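Local coordinates for gamma-glutamyl-gamma-aminobutyraldehyde dehydrogenase (Burkholderia cenocepacia, PDB 4LIH), which probably oxidises gamma-glutamyl-gamma-aminobutyraldehyde and related aldehydes to carboxylic acids with NAD(P)+ as the electron acceptor, at residues A[117-123]-A[302-306]. Numbering follows the deposited sequence.
Sequences AGKPIGD and FYNMG
Start with the backbones. Helix 106-117 ends at Ala-117; Gly-118 is the first residue past it, with positive phi (81°). Lys-119 is extended, and Pro-120 takes the N-cap position of helix 121-142. In segment 302-306, the chain leaving helix 290-302 turns through three consecutive positive-phi residues, Asn-304, Met-305 and Gly-306, with Gly-306 N hydrogen-bonded to Tyr-303 O (3.2 Å). The CA atoms of Lys-119 and Asn-304 lie 6.4 Å apart, the nearest such pair.

One direct hydrogen bond crosses: Lys-119 NZ to Asn-304 OD1, 3.0 Å. The lysine (mtpp) also donates to Asn-176 O and forms a salt bridge with Asp-128.

In this aldehyde dehydrogenase fold, the contact ties a junction between two helices to the loop leading into strand 314-318.

Water does the remaining polar bridging. One molecule donates to Asp-123 OD2 (2.8 Å) and Asn-304 OD1 (2.6 Å); another joins Asp-123 OD2 (2.5 Å) to Asn-304 N (2.7 Å); a third lies 2.6 Å from Tyr-303 OH and takes a weak hydrogen bond from Lys-119 NZ (3.4 Å). Asp-123 OD2 also sits 3.2 Å from Tyr-303 CE1, oblique to the ring.

For the apolar part, Met-305 (mpp) puts SD 3.9 Å from Pro-120 CD. Separately, Met-305 CE makes van der Waals contact with the carbonyl Gly-118 O (3.6 Å) and with Lys-119 CA (3.9 Å).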
loop_
_atom_site.group_PDB
_atom_site.type_symbol
_atom_site.label_atom_id
_atom_site.label_comp_id
_atom_site.label_asym_id
_atom_site.label_seq_id
_atom_site.Cartn_x
_atom_site.Cartn_y
_atom_site.Cartn_z
ATOM N N ALA A 117 -31.887 18.291 18.113
ATOM C CA ALA A 117 -30.686 18.268 18.967
ATOM C C ALA A 117 -30.202 19.651 19.400
ATOM O O ALA A 117 -29.250 19.724 20.155
ATOM C CB ALA A 117 -29.574 17.534 18.243
ATOM N N GLY A 118 -30.848 20.718 18.904
ATOM C CA GLY A 118 -30.579 22.114 19.328
ATOM C C GLY A 118 -29.371 22.751 18.674
ATOM O O GLY A 118 -28.900 23.799 19.105
ATOM N N LYS A 119 -28.866 22.098 17.637
ATOM C CA LYS A 119 -27.681 22.511 16.908
ATOM C C LYS A 119 -27.935 23.645 15.911
ATOM O O LYS A 119 -28.846 23.536 15.098
ATOM C CB LYS A 119 -27.165 21.281 16.179
ATOM C CG LYS A 119 -26.666 20.180 17.113
ATOM C CD LYS A 119 -26.559 18.850 16.344
ATOM C CE LYS A 119 -25.571 18.894 15.191
ATOM N NZ LYS A 119 -24.166 18.638 15.612
ATOM N N PRO A 120 -27.127 24.730 15.949
ATOM C CA PRO A 120 -27.418 25.844 15.047
ATOM C C PRO A 120 -27.695 25.400 13.580
ATOM O O PRO A 120 -26.984 24.534 13.040
ATOM C CB PRO A 120 -26.145 26.694 15.141
ATOM C CG PRO A 120 -25.652 26.474 16.548
ATOM C CD PRO A 120 -25.943 24.995 16.788
ATOM N N ILE A 121 -28.677 26.034 12.927
ATOM C CA ILE A 121 -29.005 25.763 11.553
ATOM C C ILE A 121 -27.855 26.161 10.599
ATOM O O ILE A 121 -27.681 25.529 9.565
ATOM C CB ILE A 121 -30.378 26.432 11.157
ATOM C CG1 ILE A 121 -30.897 25.930 9.795
ATOM C CG2 ILE A 121 -30.286 27.935 11.178
ATOM C CD1 ILE A 121 -31.421 24.495 9.809
ATOM N N GLY A 122 -27.057 27.158 10.978
ATOM C CA GLY A 122 -25.885 27.559 10.207
ATOM C C GLY A 122 -24.835 26.427 10.229
ATOM O O GLY A 122 -24.020 26.290 9.307
ATOM N N ASP A 123 -24.831 25.636 11.296
ATOM C CA ASP A 123 -23.962 24.474 11.432
ATOM C C ASP A 123 -24.478 23.236 10.684
ATOM O O ASP A 123 -23.731 22.561 9.946
ATOM C CB ASP A 123 -23.799 24.122 12.934
ATOM C CG ASP A 123 -22.994 25.194 13.758
ATOM O OD1 ASP A 123 -22.431 26.166 13.195
ATOM O OD2 ASP A 123 -22.844 24.995 15.000
ATOM N N PHE A 302 -16.457 25.872 22.095
ATOM C CA PHE A 302 -17.798 26.427 22.085
ATOM C C PHE A 302 -18.611 25.999 20.873
ATOM O O PHE A 302 -19.833 26.047 20.946
ATOM C CB PHE A 302 -17.745 27.976 22.196
ATOM C CG PHE A 302 -16.988 28.481 23.403
ATOM C CD1 PHE A 302 -17.096 27.871 24.624
ATOM C CD2 PHE A 302 -16.181 29.594 23.302
ATOM C CE1 PHE A 302 -16.392 28.332 25.730
ATOM C CE2 PHE A 302 -15.489 30.045 24.383
ATOM C CZ PHE A 302 -15.608 29.415 25.612
ATOM N N TYR A 303 -17.955 25.574 19.791
ATOM C CA TYR A 303 -18.627 24.957 18.653
ATOM C C TYR A 303 -19.495 23.742 19.077
ATOM O O TYR A 303 -19.065 22.894 19.834
ATOM C CB TYR A 303 -17.642 24.513 17.546
ATOM C CG TYR A 303 -18.423 23.946 16.373
ATOM C CD1 TYR A 303 -19.004 24.797 15.465
ATOM C CD2 TYR A 303 -18.600 22.590 16.192
ATOM C CE1 TYR A 303 -19.745 24.333 14.406
ATOM C CE2 TYR A 303 -19.356 22.114 15.116
ATOM C CZ TYR A 303 -19.915 23.033 14.246
ATOM O OH TYR A 303 -20.672 22.721 13.178
ATOM N N ASN A 304 -20.713 23.675 18.567
ATOM C CA ASN A 304 -21.683 22.659 18.996
ATOM C C ASN A 304 -21.899 22.615 20.493
ATOM O O ASN A 304 -22.084 21.574 21.098
ATOM C CB ASN A 304 -21.248 21.282 18.499
ATOM C CG ASN A 304 -22.407 20.387 18.235
ATOM O OD1 ASN A 304 -23.317 20.764 17.532
ATOM N ND2 ASN A 304 -22.393 19.198 18.815
ATOM N N MET A 305 -21.836 23.779 21.112
ATOM C CA MET A 305 -22.046 23.891 22.550
ATOM C C MET A 305 -21.062 23.103 23.436
ATOM O O MET A 305 -21.423 22.698 24.530
ATOM C CB MET A 305 -23.480 23.448 22.888
ATOM C CG MET A 305 -24.574 24.263 22.195
ATOM S SD MET A 305 -24.827 24.042 20.387
ATOM C CE MET A 305 -25.802 22.545 20.310
ATOM N N GLY A 306 -19.857 22.829 22.972
ATOM C CA GLY A 306 -18.878 22.034 23.776
ATOM C C GLY A 306 -19.221 20.562 23.822
ATOM O O GLY A 306 -18.548 19.792 24.482
HETATM O O HOH W 1 -22.338 20.861 13.896
HETATM O O HOH W 2 -23.835 22.425 15.567
HETATM O O HOH W 3 -22.006 25.694 17.277
#